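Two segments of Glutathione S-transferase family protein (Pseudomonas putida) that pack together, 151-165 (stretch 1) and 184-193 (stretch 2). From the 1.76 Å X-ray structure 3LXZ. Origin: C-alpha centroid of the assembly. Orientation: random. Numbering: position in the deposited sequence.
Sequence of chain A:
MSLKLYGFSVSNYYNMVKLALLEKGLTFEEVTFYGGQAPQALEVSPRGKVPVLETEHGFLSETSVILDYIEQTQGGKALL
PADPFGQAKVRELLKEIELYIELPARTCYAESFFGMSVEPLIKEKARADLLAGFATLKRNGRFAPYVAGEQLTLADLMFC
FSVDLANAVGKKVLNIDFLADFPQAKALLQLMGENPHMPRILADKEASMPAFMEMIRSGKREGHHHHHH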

ATOM      1  N   GLN A 151     -22.797   4.399  -1.347  1.00 22.31           N
ATOM      2  CA  GLN A 151     -22.786   3.218  -2.246  1.00 22.63           C
ATOM      3  C   GLN A 151     -21.632   2.274  -1.926  1.00 21.34           C
ATOM      4  O   GLN A 151     -20.572   2.720  -1.509  1.00 20.24           O
ATOM      5  CB  GLN A 151     -22.647   3.632  -3.714  1.00 23.74           C
ATOM      6  CG  GLN A 151     -23.688   4.637  -4.232  1.00 29.78           C
ATOM      7  CD  GLN A 151     -24.811   3.960  -4.991  1.00 37.55           C
ATOM      8  OE1 GLN A 151     -25.778   3.465  -4.401  1.00 41.51           O
ATOM      9  NE2 GLN A 151     -24.684   3.924  -6.313  1.00 40.17           N
ATOM     10  N   LEU A 152     -21.847   0.979  -2.158  1.00 20.02           N
ATOM     11  CA  LEU A 152     -20.788  -0.027  -2.029  1.00 19.93           C
ATOM     12  C   LEU A 152     -19.633   0.324  -2.986  1.00 18.76           C
ATOM     13  O   LEU A 152     -19.864   0.601  -4.172  1.00 19.19           O
ATOM     14  CB  LEU A 152     -21.338  -1.429  -2.352  1.00 20.35           C
ATOM     15  CG  LEU A 152     -20.294  -2.550  -2.353  1.00 20.43           C
ATOM     16  CD1 LEU A 152     -19.936  -2.785  -0.939  1.00 20.36           C
ATOM     17  CD2 LEU A 152     -20.847  -3.851  -2.939  1.00 26.51           C
ATOM     18  N   THR A 153     -18.413   0.359  -2.458  1.00 17.78           N
ATOM     19  CA  THR A 153     -17.210   0.594  -3.285  1.00 15.96           C
ATOM     20  C   THR A 153     -16.121  -0.394  -2.899  1.00 15.99           C
ATOM     21  O   THR A 153     -16.276  -1.133  -1.927  1.00 15.91           O
ATOM     22  CB  THR A 153     -16.608   2.000  -3.111  1.00 15.79           C
ATOM     23  OG1 THR A 153     -16.077   2.155  -1.782  1.00 17.77           O
ATOM     24  CG2 THR A 153     -17.629   3.077  -3.364  1.00 15.94           C
ATOM     25  N   LEU A 154     -15.006  -0.388  -3.658  1.00 15.83           N
ATOM     26  CA  LEU A 154     -13.827  -1.161  -3.317  1.00 15.45           C
ATOM     27  C   LEU A 154     -13.376  -1.031  -1.869  1.00 15.53           C
ATOM     28  O   LEU A 154     -12.913  -2.004  -1.258  1.00 16.45           O
ATOM     29  CB  LEU A 154     -12.653  -0.775  -4.241  1.00 16.11           C
ATOM     30  CG  LEU A 154     -12.957  -0.839  -5.742  1.00 13.79           C
ATOM     31  CD1 LEU A 154     -11.731  -0.362  -6.558  1.00 17.59           C
ATOM     32  CD2 LEU A 154     -13.399  -2.229  -6.207  1.00 16.79           C
ATOM     33  N   ALA A 155     -13.467   0.164  -1.323  1.00 15.69           N
ATOM     34  CA  ALA A 155     -13.032   0.328   0.057  1.00 15.70           C
ATOM     35  C   ALA A 155     -13.835  -0.521   1.038  1.00 17.12           C
ATOM     36  O   ALA A 155     -13.291  -0.911   2.080  1.00 16.71           O
ATOM     37  CB  ALA A 155     -13.064   1.800   0.470  1.00 15.61           C
ATOM     38  N   ASP A 156     -15.100  -0.832   0.710  1.00 16.34           N
ATOM     39  CA  ASP A 156     -15.906  -1.691   1.592  1.00 16.55           C
ATOM     40  C   ASP A 156     -15.441  -3.131   1.605  1.00 16.55           C
ATOM     41  O   ASP A 156     -15.655  -3.823   2.585  1.00 16.89           O
ATOM     42  CB  ASP A 156     -17.376  -1.617   1.193  1.00 16.98           C
ATOM     43  CG  ASP A 156     -17.927  -0.241   1.377  1.00 16.32           C
ATOM     44  OD1 ASP A 156     -18.008   0.190   2.571  1.00 16.03           O
ATOM     45  OD2 ASP A 156     -18.237   0.417   0.366  1.00 17.24           O
ATOM     46  N   LEU A 157     -14.869  -3.591   0.480  1.00 15.91           N
ATOM     47  CA  LEU A 157     -14.259  -4.903   0.405  1.00 16.53           C
ATOM     48  C   LEU A 157     -13.038  -4.999   1.322  1.00 16.16           C
ATOM     49  O   LEU A 157     -12.915  -5.949   2.102  1.00 16.49           O
ATOM     50  CB  LEU A 157     -13.922  -5.285  -1.050  1.00 16.77           C
ATOM     51  CG  LEU A 157     -15.023  -5.025  -2.110  1.00 17.64           C
ATOM     52  CD1 LEU A 157     -14.553  -5.420  -3.535  1.00 16.98           C
ATOM     53  CD2 LEU A 157     -16.341  -5.717  -1.727  1.00 19.88           C
HETATM   54  N   MSE A 158     -12.129  -4.023   1.254  1.00 16.00           N
HETATM   55  CA  MSE A 158     -10.982  -4.040   2.169  1.00 16.32           C
HETATM   56  C   MSE A 158     -11.458  -3.906   3.622  1.00 15.73           C
HETATM   57  O   MSE A 158     -10.927  -4.568   4.519  1.00 15.94           O
HETATM   58  CB  MSE A 158     -10.028  -2.893   1.791  1.00 15.43           C
HETATM   59  CG  MSE A 158      -8.809  -2.711   2.658  1.00 19.36           C
HETATM   60 SE   MSE A 158      -7.475  -4.111   2.490  1.00 18.01          SE
HETATM   61  CE  MSE A 158      -7.032  -4.111   0.581  1.00 18.81           C
ATOM     62  N   PHE A 159     -12.447  -3.059   3.866  1.00 15.39           N
ATOM     63  CA  PHE A 159     -13.035  -2.946   5.214  1.00 16.02           C
ATOM     64  C   PHE A 159     -13.583  -4.280   5.740  1.00 16.37           C
ATOM     65  O   PHE A 159     -13.261  -4.706   6.820  1.00 15.33           O
ATOM     66  CB  PHE A 159     -14.161  -1.916   5.196  1.00 15.77           C
ATOM     67  CG  PHE A 159     -14.966  -1.851   6.489  1.00 15.56           C
ATOM     68  CD1 PHE A 159     -14.603  -0.956   7.496  1.00 15.99           C
ATOM     69  CD2 PHE A 159     -16.078  -2.671   6.681  1.00 15.83           C
ATOM     70  CE1 PHE A 159     -15.324  -0.880   8.696  1.00 16.22           C
ATOM     71  CE2 PHE A 159     -16.833  -2.585   7.871  1.00 15.55           C
ATOM     72  CZ  PHE A 159     -16.436  -1.717   8.881  1.00 13.55           C
ATOM     73  N   CYS A 160     -14.424  -4.948   4.965  1.00 17.64           N
ATOM     74  CA  CYS A 160     -15.170  -6.022   5.578  1.00 19.57           C
ATOM     75  C   CYS A 160     -14.318  -7.275   5.812  1.00 18.90           C
ATOM     76  O   CYS A 160     -14.624  -8.064   6.683  1.00 19.50           O
ATOM     77  CB  CYS A 160     -16.473  -6.284   4.834  1.00 19.70           C
ATOM     78  SG  CYS A 160     -16.225  -7.231   3.408  1.00 29.13           S
ATOM     79  N   PHE A 161     -13.211  -7.425   5.067  1.00 17.83           N
ATOM     80  CA  PHE A 161     -12.308  -8.544   5.276  1.00 17.51           C
ATOM     81  C   PHE A 161     -11.004  -8.184   5.988  1.00 17.72           C
ATOM     82  O   PHE A 161     -10.150  -9.071   6.171  1.00 18.29           O
ATOM     83  CB  PHE A 161     -11.994  -9.247   3.933  1.00 18.18           C
ATOM     84  CG  PHE A 161     -13.184  -9.900   3.295  1.00 16.83           C
ATOM     85  CD1 PHE A 161     -13.782 -11.024   3.875  1.00 20.42           C
ATOM     86  CD2 PHE A 161     -13.672  -9.445   2.065  1.00 16.86           C
ATOM     87  CE1 PHE A 161     -14.869 -11.643   3.238  1.00 18.46           C
ATOM     88  CE2 PHE A 161     -14.751 -10.073   1.431  1.00 17.54           C
ATOM     89  CZ  PHE A 161     -15.355 -11.147   2.022  1.00 17.22           C
ATOM     90  N   SER A 162     -10.851  -6.930   6.420  1.00 15.81           N
ATOM     91  CA  SER A 162      -9.745  -6.571   7.326  1.00 16.79           C
ATOM     92  C   SER A 162     -10.229  -6.341   8.770  1.00 17.05           C
ATOM     93  O   SER A 162      -9.603  -6.791   9.753  1.00 18.83           O
ATOM     94  CB  SER A 162      -9.079  -5.269   6.845  1.00 15.10           C
ATOM     95  OG  SER A 162      -8.502  -5.445   5.568  1.00 17.86           O
ATOM     96  N   VAL A 163     -11.310  -5.602   8.900  1.00 17.55           N
ATOM     97  CA  VAL A 163     -11.763  -5.118  10.219  1.00 18.87           C
ATOM     98  C   VAL A 163     -12.254  -6.282  11.107  1.00 19.70           C
ATOM     99  O   VAL A 163     -12.033  -6.259  12.329  1.00 20.02           O
ATOM    100  CB  VAL A 163     -12.794  -3.966  10.101  1.00 19.72           C
ATOM    101  CG1 VAL A 163     -13.383  -3.621  11.450  1.00 20.54           C
ATOM    102  CG2 VAL A 163     -12.107  -2.679   9.527  1.00 18.01           C
ATOM    103  N   ASP A 164     -12.859  -7.304  10.496  1.00 19.90           N
ATOM    104  CA  ASP A 164     -13.195  -8.562  11.224  1.00 21.03           C
ATOM    105  C   ASP A 164     -11.957  -9.223  11.839  1.00 21.07           C
ATOM    106  O   ASP A 164     -11.940  -9.555  13.035  1.00 21.16           O
ATOM    107  CB  ASP A 164     -13.941  -9.571  10.324  1.00 22.61           C
ATOM    108  CG  ASP A 164     -13.116 -10.020   9.092  1.00 23.94           C
ATOM    109  OD1 ASP A 164     -12.250  -9.243   8.619  1.00 22.90           O
ATOM    110  OD2 ASP A 164     -13.334 -11.161   8.606  1.00 26.64           O
ATOM    111  N   LEU A 165     -10.920  -9.419  11.028  1.00 20.28           N
ATOM    112  CA  LEU A 165      -9.691  -9.991  11.549  1.00 20.51           C
ATOM    113  C   LEU A 165      -8.981  -9.092  12.529  1.00 20.29           C
ATOM    114  O   LEU A 165      -8.384  -9.581  13.506  1.00 20.48           O
ATOM    115  CB  LEU A 165      -8.774 -10.372  10.402  1.00 20.95           C
ATOM    116  CG  LEU A 165      -9.339 -11.412   9.435  1.00 21.29           C
ATOM    117  CD1 LEU A 165      -8.235 -11.824   8.467  1.00 19.87           C
ATOM    118  CD2 LEU A 165      -9.928 -12.653  10.175  1.00 20.59           C
ATOM    119  N   GLN A 184     -20.430   3.160  13.871  1.00 20.91           N
ATOM    120  CA  GLN A 184     -20.473   3.291  12.400  1.00 20.86           C
ATOM    121  C   GLN A 184     -19.925   2.015  11.747  1.00 20.22           C
ATOM    122  O   GLN A 184     -20.514   1.473  10.795  1.00 19.45           O
ATOM    123  CB  GLN A 184     -19.565   4.457  11.912  1.00 22.03           C
ATOM    124  CG  GLN A 184     -19.963   5.848  12.327  1.00 24.65           C
ATOM    125  CD  GLN A 184     -19.560   6.226  13.761  1.00 29.44           C
ATOM    126  OE1 GLN A 184     -18.939   5.450  14.496  1.00 28.09           O
ATOM    127  NE2 GLN A 184     -19.935   7.449  14.163  1.00 30.26           N
ATOM    128  N   ALA A 185     -18.784   1.565  12.262  1.00 19.19           N
ATOM    129  CA  ALA A 185     -18.056   0.449  11.687  1.00 19.45           C
ATOM    130  C   ALA A 185     -18.774  -0.844  12.067  1.00 18.77           C
ATOM    131  O   ALA A 185     -18.907  -1.754  11.266  1.00 18.11           O
ATOM    132  CB  ALA A 185     -16.602   0.449  12.183  1.00 18.87           C
ATOM    133  N   LYS A 186     -19.313  -0.873  13.270  1.00 18.88           N
ATOM    134  CA  LYS A 186     -20.012  -2.073  13.744  1.00 19.99           C
ATOM    135  C   LYS A 186     -21.209  -2.347  12.834  1.00 19.29           C
ATOM    136  O   LYS A 186     -21.424  -3.487  12.374  1.00 18.90           O
ATOM    137  CB  LYS A 186     -20.423  -1.926  15.226  1.00 19.20           C
ATOM    138  CG  LYS A 186     -20.571  -3.249  15.968  1.00 24.91           C
ATOM    139  CD  LYS A 186     -20.951  -2.974  17.421  1.00 29.60           C
ATOM    140  CE  LYS A 186     -20.572  -4.128  18.319  1.00 31.09           C
ATOM    141  NZ  LYS A 186     -20.508  -5.405  17.556  1.00 34.96           N
ATOM    142  N   ALA A 187     -21.944  -1.285  12.506  1.00 18.67           N
ATOM    143  CA  ALA A 187     -23.134  -1.392  11.685  1.00 18.08           C
ATOM    144  C   ALA A 187     -22.811  -1.792  10.241  1.00 17.72           C
ATOM    145  O   ALA A 187     -23.510  -2.595   9.648  1.00 17.27           O
ATOM    146  CB  ALA A 187     -23.904  -0.075  11.723  1.00 18.32           C
ATOM    147  N   LEU A 188     -21.715  -1.258   9.695  1.00 17.32           N
ATOM    148  CA  LEU A 188     -21.335  -1.592   8.322  1.00 16.99           C
ATOM    149  C   LEU A 188     -20.889  -3.064   8.239  1.00 16.97           C
ATOM    150  O   LEU A 188     -21.208  -3.755   7.264  1.00 18.50           O
ATOM    151  CB  LEU A 188     -20.236  -0.622   7.806  1.00 16.94           C
ATOM    152  CG  LEU A 188     -19.662  -0.942   6.409  1.00 16.87           C
ATOM    153  CD1 LEU A 188     -20.756  -1.060   5.333  1.00 18.54           C
ATOM    154  CD2 LEU A 188     -18.648   0.139   5.960  1.00 16.56           C
ATOM    155  N   LEU A 189     -20.157  -3.529   9.247  1.00 17.33           N
ATOM    156  CA  LEU A 189     -19.682  -4.896   9.236  1.00 17.95           C
ATOM    157  C   LEU A 189     -20.881  -5.836   9.221  1.00 18.49           C
ATOM    158  O   LEU A 189     -20.874  -6.813   8.490  1.00 17.78           O
ATOM    159  CB  LEU A 189     -18.774  -5.182  10.429  1.00 19.00           C
ATOM    160  CG  LEU A 189     -17.885  -6.425  10.287  1.00 22.04           C
ATOM    161  CD1 LEU A 189     -16.877  -6.308   9.096  1.00 20.35           C
ATOM    162  CD2 LEU A 189     -17.111  -6.684  11.565  1.00 21.94           C
ATOM    163  N   GLN A 190     -21.923  -5.551  10.005  1.00 17.41           N
ATOM    164  CA  GLN A 190     -23.099  -6.420   9.943  1.00 17.56           C
ATOM    165  C   GLN A 190     -23.764  -6.347   8.580  1.00 18.05           C
ATOM    166  O   GLN A 190     -24.220  -7.353   8.064  1.00 19.69           O
ATOM    167  CB  GLN A 190     -24.116  -6.055  11.002  1.00 16.81           C
ATOM    168  CG  GLN A 190     -25.247  -7.084  11.125  1.00 18.34           C
ATOM    169  CD  GLN A 190     -26.405  -6.829  10.196  1.00 19.95           C
ATOM    170  OE1 GLN A 190     -26.484  -5.795   9.532  1.00 22.22           O
ATOM    171  NE2 GLN A 190     -27.333  -7.794  10.133  1.00 24.55           N
ATOM    172  N   LEU A 191     -23.801  -5.150   8.003  1.00 18.59           N
ATOM    173  CA  LEU A 191     -24.422  -4.930   6.699  1.00 19.19           C
ATOM    174  C   LEU A 191     -23.735  -5.713   5.555  1.00 19.74           C
ATOM    175  O   LEU A 191     -24.395  -6.355   4.734  1.00 19.29           O
ATOM    176  CB  LEU A 191     -24.453  -3.429   6.379  1.00 20.25           C
ATOM    177  CG  LEU A 191     -25.127  -3.062   5.051  1.00 22.63           C
ATOM    178  CD1 LEU A 191     -26.559  -3.597   4.957  1.00 27.06           C
ATOM    179  CD2 LEU A 191     -25.129  -1.553   4.820  1.00 26.86           C
HETATM  180  N   MSE A 192     -22.400  -5.637   5.516  1.00 19.44           N
HETATM  181  CA  MSE A 192     -21.597  -6.392   4.565  1.00 19.73           C
HETATM  182  C   MSE A 192     -21.791  -7.875   4.845  1.00 20.29           C
HETATM  183  O   MSE A 192     -21.730  -8.681   3.937  1.00 20.39           O
HETATM  184  CB  MSE A 192     -20.095  -6.033   4.699  1.00 19.13           C
HETATM  185  CG  MSE A 192     -19.681  -4.598   4.286  1.00 19.52           C
HETATM  186 SE   MSE A 192     -20.270  -4.131   2.503  1.00 23.43          SE
HETATM  187  CE  MSE A 192     -19.091  -5.274   1.450  1.00 21.90           C
ATOM    188  N   GLY A 193     -22.032  -8.229   6.110  1.00 20.66           N
ATOM    189  CA  GLY A 193     -22.301  -9.654   6.488  1.00 21.35           C
ATOM    190  C   GLY A 193     -23.551 -10.247   5.846  1.00 21.57           C
ATOM    191  O   GLY A 193     -23.670 -11.491   5.697  1.00 21.11           O
TER

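The most unusual feature of this contact is a buried carboxylate set among apolar side chains. Asp156 points its CA-to-CB bond toward the second helix, yet no hydrogen bond crosses between the two stretches. Its OD1 instead lies 3.4 Å from Leu188 CD2, a van der Waals approach to a methyl group. The acid is nevertheless not left unsatisfied. Its OD2 accepts from the backbone of Thr153, with N of Thr153 to OD2 of Asp156 at 2.8 Å and a nearly straight N-H...O angle of 165°, and OD1 is hydrogen-bonded elsewhere in the structure. Thr153, at the N-cap position, forms a weak capping bond in which Ala155 N donates to Thr153 OG1 at 3.3 Å. The two side chains thus bind backbone amides around the start of the helix, and Asp156 belongs both to this turn and to the interhelical surface.

The helices cross steeply, with an angle of 104° between their N-to-C directions and a closest axial approach of 9.8 Å. Such a crossing confines the contact to a compact patch, burying 473 Å² in total. The nearest pair of CA atoms, those of Cys160 and Leu189, is 5.9 Å apart. The small side chain of Cys160 points toward the second helix, where its CB packs 3.6 Å from Met192 CB. On the same residue the backbone O approaches Leu189 CD1 at 3.7 Å.

Phe159, in the t rotamer, directs its ring at the second helix and meets three of its residues. Leu188 covers one face: its CD2 sits 3.9 Å from the centroid of the Phe159 ring and only 16° off the ring normal, a CH-pi arrangement. The same methyl is the one that approaches Asp156 OD1, so it touches both the aromatic face and the carboxylate. The edge of the ring meets the backbone, with Phe159 CZ 3.4 Å from Ala185 O and Phe159 CE2 3.7 Å from Leu189 N. These two backbone atoms already pair with each other in a helical hydrogen bond, Leu189 N to Ala185 O at 3.0 Å, so the ring edge packs against a satisfied turn. The methyl group of Ala185 adds an apolar contact, its CB lying 3.9 Å from Phe159 CE1.

Met192, a selenomethionine, has the largest area covered by the opposing stretch, 95 Å². Its chi angles are all m, and this folded side chain carries CE back to the beginning of stretch 1. There CE lies 3.6 Å from Leu152 CD1 and 4.2 Å from Leu157 CD2, and it also comes within 3.9 Å of Asp156 O. Leu152 and Leu157 reach it with the ends of their side chains, since their CA-to-CB bonds point sideways and away, respectively. Packing of apolar groups, rather than polar pairing, therefore joins the two stretches.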